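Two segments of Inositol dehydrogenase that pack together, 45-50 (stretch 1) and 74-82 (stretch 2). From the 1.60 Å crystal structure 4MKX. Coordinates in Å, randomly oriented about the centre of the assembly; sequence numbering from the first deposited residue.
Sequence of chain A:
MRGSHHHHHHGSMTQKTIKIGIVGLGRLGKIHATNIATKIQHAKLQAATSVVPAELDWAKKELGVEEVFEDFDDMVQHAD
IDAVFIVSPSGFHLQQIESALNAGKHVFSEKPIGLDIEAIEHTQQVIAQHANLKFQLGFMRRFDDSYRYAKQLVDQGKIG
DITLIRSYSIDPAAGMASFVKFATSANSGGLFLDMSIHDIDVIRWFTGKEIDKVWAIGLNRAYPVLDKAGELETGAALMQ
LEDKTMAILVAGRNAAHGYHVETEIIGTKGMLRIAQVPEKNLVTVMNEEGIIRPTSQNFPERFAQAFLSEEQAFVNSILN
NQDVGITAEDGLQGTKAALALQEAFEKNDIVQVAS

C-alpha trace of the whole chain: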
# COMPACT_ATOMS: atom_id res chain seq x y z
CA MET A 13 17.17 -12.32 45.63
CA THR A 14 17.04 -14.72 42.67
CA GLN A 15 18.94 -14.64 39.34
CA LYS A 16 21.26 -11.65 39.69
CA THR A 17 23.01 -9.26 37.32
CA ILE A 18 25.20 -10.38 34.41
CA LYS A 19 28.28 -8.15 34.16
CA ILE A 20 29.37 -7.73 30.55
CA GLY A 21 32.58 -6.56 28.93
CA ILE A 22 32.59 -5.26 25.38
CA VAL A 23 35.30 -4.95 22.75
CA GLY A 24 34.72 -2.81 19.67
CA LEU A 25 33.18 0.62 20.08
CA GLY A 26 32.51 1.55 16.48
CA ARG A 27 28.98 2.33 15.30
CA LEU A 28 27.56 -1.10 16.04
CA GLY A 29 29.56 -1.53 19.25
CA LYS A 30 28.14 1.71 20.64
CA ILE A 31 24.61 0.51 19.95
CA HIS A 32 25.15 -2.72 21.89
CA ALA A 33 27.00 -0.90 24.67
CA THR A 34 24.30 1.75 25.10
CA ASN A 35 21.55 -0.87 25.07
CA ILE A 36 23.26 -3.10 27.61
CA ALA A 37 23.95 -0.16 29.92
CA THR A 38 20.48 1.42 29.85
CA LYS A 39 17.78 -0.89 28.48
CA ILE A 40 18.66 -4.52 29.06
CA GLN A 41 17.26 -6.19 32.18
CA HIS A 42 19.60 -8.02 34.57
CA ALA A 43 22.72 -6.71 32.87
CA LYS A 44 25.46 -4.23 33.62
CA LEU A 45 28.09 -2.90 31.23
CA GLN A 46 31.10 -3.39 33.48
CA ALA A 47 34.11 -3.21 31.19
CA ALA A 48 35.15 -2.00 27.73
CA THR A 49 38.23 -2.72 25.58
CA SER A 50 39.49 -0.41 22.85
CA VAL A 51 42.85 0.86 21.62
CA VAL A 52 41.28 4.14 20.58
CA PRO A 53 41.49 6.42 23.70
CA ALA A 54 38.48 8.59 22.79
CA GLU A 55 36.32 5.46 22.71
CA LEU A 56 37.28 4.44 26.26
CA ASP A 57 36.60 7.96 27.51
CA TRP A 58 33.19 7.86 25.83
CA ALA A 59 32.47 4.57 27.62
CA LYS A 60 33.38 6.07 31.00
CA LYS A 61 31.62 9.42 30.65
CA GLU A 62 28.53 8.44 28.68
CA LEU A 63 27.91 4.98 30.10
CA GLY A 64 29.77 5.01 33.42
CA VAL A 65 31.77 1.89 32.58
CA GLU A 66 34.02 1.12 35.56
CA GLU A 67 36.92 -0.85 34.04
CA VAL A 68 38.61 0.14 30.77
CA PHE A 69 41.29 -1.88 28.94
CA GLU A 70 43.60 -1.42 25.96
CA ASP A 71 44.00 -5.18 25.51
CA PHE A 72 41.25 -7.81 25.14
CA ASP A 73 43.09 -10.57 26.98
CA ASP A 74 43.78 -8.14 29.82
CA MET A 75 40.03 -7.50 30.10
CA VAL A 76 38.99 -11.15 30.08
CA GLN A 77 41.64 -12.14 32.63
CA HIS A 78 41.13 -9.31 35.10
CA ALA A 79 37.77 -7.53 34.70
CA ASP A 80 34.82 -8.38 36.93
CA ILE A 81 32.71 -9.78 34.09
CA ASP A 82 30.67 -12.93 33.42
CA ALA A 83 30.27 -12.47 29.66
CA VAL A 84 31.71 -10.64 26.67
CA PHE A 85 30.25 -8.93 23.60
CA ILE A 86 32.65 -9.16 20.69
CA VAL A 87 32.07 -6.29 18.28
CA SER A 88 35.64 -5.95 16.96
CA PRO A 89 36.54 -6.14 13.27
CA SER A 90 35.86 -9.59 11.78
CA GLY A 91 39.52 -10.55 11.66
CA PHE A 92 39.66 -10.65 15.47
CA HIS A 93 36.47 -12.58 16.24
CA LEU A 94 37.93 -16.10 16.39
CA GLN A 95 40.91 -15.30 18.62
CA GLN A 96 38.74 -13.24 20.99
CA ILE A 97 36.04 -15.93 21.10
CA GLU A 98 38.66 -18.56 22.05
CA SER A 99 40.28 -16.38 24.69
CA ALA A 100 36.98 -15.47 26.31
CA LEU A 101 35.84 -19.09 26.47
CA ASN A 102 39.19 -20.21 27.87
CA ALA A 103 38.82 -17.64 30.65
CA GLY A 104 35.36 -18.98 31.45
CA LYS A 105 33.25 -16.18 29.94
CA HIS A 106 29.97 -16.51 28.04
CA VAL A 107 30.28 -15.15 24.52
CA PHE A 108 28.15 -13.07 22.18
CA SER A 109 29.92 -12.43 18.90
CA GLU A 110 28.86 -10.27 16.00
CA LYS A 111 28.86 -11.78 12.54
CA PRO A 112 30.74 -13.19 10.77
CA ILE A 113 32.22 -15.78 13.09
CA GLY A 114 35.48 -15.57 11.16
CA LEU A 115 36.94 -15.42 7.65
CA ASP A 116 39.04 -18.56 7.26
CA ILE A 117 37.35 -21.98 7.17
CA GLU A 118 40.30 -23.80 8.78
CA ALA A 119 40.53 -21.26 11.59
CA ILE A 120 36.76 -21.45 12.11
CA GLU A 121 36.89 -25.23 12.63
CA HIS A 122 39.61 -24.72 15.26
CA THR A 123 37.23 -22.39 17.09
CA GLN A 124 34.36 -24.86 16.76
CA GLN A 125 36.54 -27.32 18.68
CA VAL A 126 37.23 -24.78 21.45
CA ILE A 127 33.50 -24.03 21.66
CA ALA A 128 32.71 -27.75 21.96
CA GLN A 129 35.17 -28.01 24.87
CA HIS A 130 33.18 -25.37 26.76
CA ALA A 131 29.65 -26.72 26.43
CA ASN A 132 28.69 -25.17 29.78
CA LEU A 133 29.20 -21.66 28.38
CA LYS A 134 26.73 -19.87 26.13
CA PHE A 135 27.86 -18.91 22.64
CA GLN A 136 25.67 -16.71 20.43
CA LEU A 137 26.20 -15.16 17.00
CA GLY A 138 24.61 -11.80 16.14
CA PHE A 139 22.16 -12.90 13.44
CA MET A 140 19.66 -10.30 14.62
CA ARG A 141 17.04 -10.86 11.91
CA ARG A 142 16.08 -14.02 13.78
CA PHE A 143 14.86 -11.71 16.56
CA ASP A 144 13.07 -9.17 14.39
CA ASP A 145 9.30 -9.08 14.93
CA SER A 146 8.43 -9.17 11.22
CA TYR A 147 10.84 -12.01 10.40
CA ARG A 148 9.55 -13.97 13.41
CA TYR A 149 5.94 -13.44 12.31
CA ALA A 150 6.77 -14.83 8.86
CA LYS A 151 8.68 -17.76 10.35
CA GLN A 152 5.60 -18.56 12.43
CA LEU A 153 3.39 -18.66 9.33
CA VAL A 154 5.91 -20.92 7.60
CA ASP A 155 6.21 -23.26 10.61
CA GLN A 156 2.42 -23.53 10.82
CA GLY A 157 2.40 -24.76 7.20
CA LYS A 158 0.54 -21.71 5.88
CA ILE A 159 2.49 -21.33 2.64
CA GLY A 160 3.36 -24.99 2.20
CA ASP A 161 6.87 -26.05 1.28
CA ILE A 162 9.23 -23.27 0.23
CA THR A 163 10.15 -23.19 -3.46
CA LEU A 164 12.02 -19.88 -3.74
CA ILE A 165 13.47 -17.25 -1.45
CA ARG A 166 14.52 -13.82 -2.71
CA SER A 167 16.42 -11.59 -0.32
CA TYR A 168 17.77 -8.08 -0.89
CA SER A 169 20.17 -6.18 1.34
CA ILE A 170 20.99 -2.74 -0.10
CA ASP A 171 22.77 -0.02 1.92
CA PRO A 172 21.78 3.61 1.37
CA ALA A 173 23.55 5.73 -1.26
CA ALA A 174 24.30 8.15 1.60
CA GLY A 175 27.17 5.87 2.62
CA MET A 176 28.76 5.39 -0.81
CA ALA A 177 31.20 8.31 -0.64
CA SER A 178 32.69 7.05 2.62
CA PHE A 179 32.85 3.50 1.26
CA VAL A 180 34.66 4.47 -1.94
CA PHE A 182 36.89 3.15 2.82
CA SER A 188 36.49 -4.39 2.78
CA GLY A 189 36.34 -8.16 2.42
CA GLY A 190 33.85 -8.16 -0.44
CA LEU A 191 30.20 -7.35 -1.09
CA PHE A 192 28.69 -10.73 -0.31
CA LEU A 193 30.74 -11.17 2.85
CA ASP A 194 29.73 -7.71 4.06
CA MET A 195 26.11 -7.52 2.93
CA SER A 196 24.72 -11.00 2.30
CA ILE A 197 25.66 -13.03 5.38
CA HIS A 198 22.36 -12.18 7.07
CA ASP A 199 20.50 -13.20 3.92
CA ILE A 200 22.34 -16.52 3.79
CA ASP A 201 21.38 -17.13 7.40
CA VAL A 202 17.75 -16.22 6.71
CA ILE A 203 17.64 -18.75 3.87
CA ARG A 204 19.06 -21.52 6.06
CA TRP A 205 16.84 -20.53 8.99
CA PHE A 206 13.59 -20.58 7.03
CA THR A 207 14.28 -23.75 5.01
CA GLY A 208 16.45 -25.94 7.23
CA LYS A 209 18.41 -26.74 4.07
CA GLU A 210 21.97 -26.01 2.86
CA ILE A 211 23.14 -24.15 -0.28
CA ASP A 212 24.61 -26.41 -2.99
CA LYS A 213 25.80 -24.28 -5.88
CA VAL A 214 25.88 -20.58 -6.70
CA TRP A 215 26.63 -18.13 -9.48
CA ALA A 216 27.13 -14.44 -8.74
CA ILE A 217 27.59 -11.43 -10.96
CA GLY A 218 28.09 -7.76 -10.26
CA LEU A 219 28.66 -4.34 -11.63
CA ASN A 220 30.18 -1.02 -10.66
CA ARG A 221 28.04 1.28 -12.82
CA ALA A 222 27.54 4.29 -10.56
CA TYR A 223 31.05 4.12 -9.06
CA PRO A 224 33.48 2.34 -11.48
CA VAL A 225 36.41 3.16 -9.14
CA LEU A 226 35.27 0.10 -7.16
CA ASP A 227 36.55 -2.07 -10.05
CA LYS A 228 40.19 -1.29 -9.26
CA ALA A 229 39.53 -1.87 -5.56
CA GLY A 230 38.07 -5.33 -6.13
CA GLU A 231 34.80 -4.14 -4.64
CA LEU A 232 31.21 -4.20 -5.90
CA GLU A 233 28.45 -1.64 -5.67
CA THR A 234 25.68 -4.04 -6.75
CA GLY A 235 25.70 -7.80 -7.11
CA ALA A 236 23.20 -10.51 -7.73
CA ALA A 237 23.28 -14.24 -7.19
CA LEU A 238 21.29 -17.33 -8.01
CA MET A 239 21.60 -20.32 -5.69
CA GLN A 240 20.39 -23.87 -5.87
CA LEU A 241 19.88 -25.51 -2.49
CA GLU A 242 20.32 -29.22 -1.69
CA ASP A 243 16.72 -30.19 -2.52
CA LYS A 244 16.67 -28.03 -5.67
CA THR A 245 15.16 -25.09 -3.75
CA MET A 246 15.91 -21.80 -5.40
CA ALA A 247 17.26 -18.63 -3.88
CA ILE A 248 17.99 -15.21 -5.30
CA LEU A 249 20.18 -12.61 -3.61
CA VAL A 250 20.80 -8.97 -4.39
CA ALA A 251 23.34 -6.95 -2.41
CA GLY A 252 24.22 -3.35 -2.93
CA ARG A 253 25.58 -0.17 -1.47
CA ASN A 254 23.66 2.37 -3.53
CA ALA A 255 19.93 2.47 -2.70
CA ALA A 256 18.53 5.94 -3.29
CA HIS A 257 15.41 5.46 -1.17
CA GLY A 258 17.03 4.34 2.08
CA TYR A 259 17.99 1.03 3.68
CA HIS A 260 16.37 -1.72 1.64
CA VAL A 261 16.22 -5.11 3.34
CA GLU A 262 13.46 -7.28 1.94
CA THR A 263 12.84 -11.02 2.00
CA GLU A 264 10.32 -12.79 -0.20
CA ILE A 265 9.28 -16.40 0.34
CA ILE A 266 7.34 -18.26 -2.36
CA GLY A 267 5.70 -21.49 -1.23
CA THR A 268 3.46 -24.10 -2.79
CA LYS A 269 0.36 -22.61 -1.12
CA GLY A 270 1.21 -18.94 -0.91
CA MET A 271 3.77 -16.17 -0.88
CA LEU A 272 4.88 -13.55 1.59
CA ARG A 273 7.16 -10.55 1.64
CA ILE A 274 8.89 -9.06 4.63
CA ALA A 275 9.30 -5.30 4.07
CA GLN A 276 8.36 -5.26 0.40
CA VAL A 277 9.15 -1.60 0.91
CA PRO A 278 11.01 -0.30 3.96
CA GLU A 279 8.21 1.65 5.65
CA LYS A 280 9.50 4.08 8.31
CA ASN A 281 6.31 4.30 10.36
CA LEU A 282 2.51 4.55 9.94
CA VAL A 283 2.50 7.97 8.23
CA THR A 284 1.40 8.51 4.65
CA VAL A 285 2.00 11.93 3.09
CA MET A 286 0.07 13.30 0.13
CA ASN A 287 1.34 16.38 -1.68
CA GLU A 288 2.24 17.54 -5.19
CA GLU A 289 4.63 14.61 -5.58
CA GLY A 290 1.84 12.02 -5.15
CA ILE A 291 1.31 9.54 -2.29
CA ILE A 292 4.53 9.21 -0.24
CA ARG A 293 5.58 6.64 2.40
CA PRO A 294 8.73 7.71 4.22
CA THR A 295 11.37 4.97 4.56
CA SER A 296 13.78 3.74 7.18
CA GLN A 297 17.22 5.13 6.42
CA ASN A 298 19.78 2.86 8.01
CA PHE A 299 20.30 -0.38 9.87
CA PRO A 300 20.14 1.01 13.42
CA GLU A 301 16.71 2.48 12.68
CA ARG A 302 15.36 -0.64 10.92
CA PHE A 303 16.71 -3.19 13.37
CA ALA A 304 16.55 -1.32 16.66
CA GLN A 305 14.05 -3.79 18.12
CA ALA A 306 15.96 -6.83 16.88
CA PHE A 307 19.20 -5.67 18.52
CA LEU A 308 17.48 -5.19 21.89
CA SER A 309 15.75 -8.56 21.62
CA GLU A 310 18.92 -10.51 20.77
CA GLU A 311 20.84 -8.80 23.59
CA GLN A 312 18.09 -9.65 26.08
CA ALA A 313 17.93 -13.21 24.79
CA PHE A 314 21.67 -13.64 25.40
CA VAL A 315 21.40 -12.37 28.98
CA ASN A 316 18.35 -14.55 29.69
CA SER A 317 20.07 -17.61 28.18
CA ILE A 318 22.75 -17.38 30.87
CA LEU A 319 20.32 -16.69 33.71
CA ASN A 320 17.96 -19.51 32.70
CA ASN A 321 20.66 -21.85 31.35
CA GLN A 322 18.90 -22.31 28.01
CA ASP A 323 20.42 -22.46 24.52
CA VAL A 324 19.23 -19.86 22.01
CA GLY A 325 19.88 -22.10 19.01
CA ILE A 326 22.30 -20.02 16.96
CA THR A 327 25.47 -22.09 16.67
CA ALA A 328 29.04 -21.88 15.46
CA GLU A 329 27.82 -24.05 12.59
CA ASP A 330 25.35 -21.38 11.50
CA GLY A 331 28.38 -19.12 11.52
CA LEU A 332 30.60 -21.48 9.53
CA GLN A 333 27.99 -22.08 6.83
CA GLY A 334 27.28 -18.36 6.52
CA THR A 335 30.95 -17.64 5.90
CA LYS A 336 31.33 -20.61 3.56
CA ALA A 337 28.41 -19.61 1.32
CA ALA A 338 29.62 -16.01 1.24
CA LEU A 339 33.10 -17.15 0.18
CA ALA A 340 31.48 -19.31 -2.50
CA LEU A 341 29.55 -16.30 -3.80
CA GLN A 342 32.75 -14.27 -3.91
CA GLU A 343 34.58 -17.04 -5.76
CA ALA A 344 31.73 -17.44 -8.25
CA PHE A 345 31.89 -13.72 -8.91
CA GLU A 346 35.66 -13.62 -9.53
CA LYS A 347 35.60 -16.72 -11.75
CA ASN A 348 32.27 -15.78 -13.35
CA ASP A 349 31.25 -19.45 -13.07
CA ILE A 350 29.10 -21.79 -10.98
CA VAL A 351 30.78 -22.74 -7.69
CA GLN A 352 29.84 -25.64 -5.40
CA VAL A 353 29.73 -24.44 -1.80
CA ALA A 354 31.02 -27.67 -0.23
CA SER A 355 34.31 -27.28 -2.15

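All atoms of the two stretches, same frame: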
# COMPACT_ATOMS: atom_id res chain seq x y z
N LEU A 45 26.88 -3.04 32.04
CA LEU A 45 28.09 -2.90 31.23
C LEU A 45 29.23 -2.53 32.17
O LEU A 45 29.32 -1.39 32.64
CB LEU A 45 27.92 -1.85 30.14
CG LEU A 45 29.04 -1.85 29.09
CD1 LEU A 45 29.02 -3.13 28.30
CD2 LEU A 45 28.93 -0.66 28.17
N GLN A 46 30.08 -3.50 32.44
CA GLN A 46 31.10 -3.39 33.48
C GLN A 46 32.45 -2.94 32.92
O GLN A 46 33.16 -2.15 33.54
CB GLN A 46 31.26 -4.74 34.17
CG GLN A 46 32.44 -4.82 35.12
CD GLN A 46 32.21 -4.08 36.42
OE1 GLN A 46 31.10 -3.62 36.70
NE2 GLN A 46 33.25 -3.96 37.23
N ALA A 47 32.79 -3.45 31.74
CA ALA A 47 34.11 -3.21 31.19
C ALA A 47 34.05 -2.98 29.68
O ALA A 47 33.13 -3.45 29.01
CB ALA A 47 35.02 -4.38 31.49
N ALA A 48 35.03 -2.24 29.17
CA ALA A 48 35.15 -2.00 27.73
C ALA A 48 36.62 -2.11 27.33
O ALA A 48 37.51 -1.72 28.10
CB ALA A 48 34.60 -0.64 27.35
N THR A 49 36.87 -2.66 26.15
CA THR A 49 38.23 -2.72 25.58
C THR A 49 38.25 -1.96 24.27
O THR A 49 37.39 -2.17 23.41
CB THR A 49 38.66 -4.17 25.29
OG1 THR A 49 38.78 -4.89 26.52
CG2 THR A 49 40.00 -4.21 24.55
N SER A 50 39.23 -1.07 24.12
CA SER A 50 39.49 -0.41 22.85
C SER A 50 40.90 0.17 22.87
O SER A 50 41.42 0.50 23.94
CB SER A 50 38.48 0.70 22.58
OG SER A 50 38.80 1.39 21.39
N ASP A 74 43.66 -8.78 28.51
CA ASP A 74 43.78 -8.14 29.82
C ASP A 74 42.38 -8.02 30.42
O ASP A 74 42.18 -8.31 31.59
CB ASP A 74 44.42 -6.77 29.68
CG ASP A 74 44.74 -6.13 31.02
OD1 ASP A 74 44.71 -6.85 32.04
OD2 ASP A 74 45.01 -4.91 31.05
N MET A 75 41.40 -7.63 29.60
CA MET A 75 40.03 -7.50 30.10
C MET A 75 39.46 -8.83 30.58
O MET A 75 38.89 -8.93 31.67
CB MET A 75 39.10 -6.91 29.05
CG MET A 75 37.65 -6.84 29.53
SD MET A 75 36.51 -6.06 28.36
CE MET A 75 36.52 -7.24 27.02
N VAL A 76 39.60 -9.86 29.76
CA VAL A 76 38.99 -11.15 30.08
C VAL A 76 39.65 -11.84 31.29
O VAL A 76 39.01 -12.60 32.03
CB VAL A 76 38.96 -12.03 28.83
CG1 VAL A 76 38.22 -13.30 29.10
CG2 VAL A 76 38.25 -11.29 27.70
N GLN A 77 40.93 -11.55 31.50
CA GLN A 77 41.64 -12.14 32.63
C GLN A 77 41.34 -11.42 33.94
O GLN A 77 41.29 -12.05 35.00
CB GLN A 77 43.14 -12.12 32.39
CG GLN A 77 43.62 -13.06 31.32
CD GLN A 77 45.11 -12.94 31.07
OE1 GLN A 77 45.91 -13.05 32.00
NE2 GLN A 77 45.49 -12.69 29.82
N HIS A 78 41.15 -10.11 33.88
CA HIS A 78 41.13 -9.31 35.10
C HIS A 78 39.81 -8.60 35.44
O HIS A 78 39.53 -8.37 36.61
CB HIS A 78 42.27 -8.29 35.08
CG HIS A 78 43.62 -8.90 34.85
ND1 HIS A 78 44.44 -8.52 33.80
CD2 HIS A 78 44.30 -9.86 35.53
CE1 HIS A 78 45.56 -9.23 33.84
NE2 HIS A 78 45.50 -10.04 34.88
N ALA A 79 39.00 -8.26 34.43
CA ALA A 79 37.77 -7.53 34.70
C ALA A 79 36.75 -8.35 35.48
O ALA A 79 36.78 -9.59 35.44
CB ALA A 79 37.14 -7.00 33.39
N ASP A 80 35.87 -7.68 36.20
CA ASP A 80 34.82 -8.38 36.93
C ASP A 80 33.62 -8.60 36.02
O ASP A 80 32.59 -7.95 36.17
CB ASP A 80 34.40 -7.56 38.16
CG ASP A 80 33.38 -8.29 39.02
OD1 ASP A 80 33.30 -9.54 38.93
OD2 ASP A 80 32.68 -7.61 39.80
N ILE A 81 33.76 -9.53 35.07
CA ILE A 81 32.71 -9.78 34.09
C ILE A 81 32.36 -11.26 34.00
O ILE A 81 33.20 -12.12 34.31
CB ILE A 81 33.11 -9.26 32.71
CG1 ILE A 81 34.37 -9.97 32.20
CG2 ILE A 81 33.31 -7.75 32.72
CD1 ILE A 81 34.81 -9.47 30.81
N ASP A 82 31.14 -11.56 33.56
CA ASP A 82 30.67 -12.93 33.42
C ASP A 82 30.59 -13.30 31.94
O ASP A 82 30.59 -14.48 31.59
CB ASP A 82 29.27 -13.06 34.00
CG ASP A 82 29.20 -12.58 35.44
OD1 ASP A 82 30.00 -13.07 36.26
OD2 ASP A 82 28.35 -11.71 35.74

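Strand 45-49 lies against the end of helix 74-78 and the segment that follows it, the strand and helix running nearly antiparallel, with 155° between their directions and 9.2 Å between their axes at closest approach. The register descends accordingly: the CA atoms of Thr49 and Met75 are 6.8 Å apart, those of Ala47 and Ala79 6.7 Å, and those of Gln46 and Ile81 6.6 Å. No hydrogen bond crosses the interface, so the contact rests on van der Waals packing, mostly of side chains.

Apolar contacts centre on Ala47, whose CB points toward stretch 2. Ala47 CB lies 3.9 Å from Met75 SD, 3.9 Å from Ala79 CB and 4.0 Å from Ile81 CG2. Alanine suits the position because its short side chain lets three neighbours gather closely around it. Met75 points its CB toward the strand, and its unbranched chain, with chi1 and chi2 both t, brings SD to the contact. Met75 SD also lies 4.1 Å from Ala48 C. Ala48 turns its CB away, between Ala47 and Thr49, which both point toward stretch 2.

Polar atoms meet this surface without pairing across it. Thr49 OG1 sits 3.1 Å from Met75 SD, a close approach to a poor acceptor, and the hydroxyl has no partner in the model. At the other end, Gln46 CG lies 3.3 Å from Asp80 O and 3.9 Å from Ile81 CG2; Gln46 NE2, 3.9 Å from Asp80 CB, is also hydrogen-bonded elsewhere in the structure. Asp80 O, covered by this contact, is unpartnered.

Within stretch 2, His78 N donates to Asp74 O (3.1 Å) and Ala79 N to Met75 O (2.8 Å), both helical i to i-4 bonds. Beyond the helix, Ile81 N makes a weak bond to Ala79 O (3.0 Å). Outside the contact, His78 ND1 donates to Asp74 OD1 at a very short 2.4 Å.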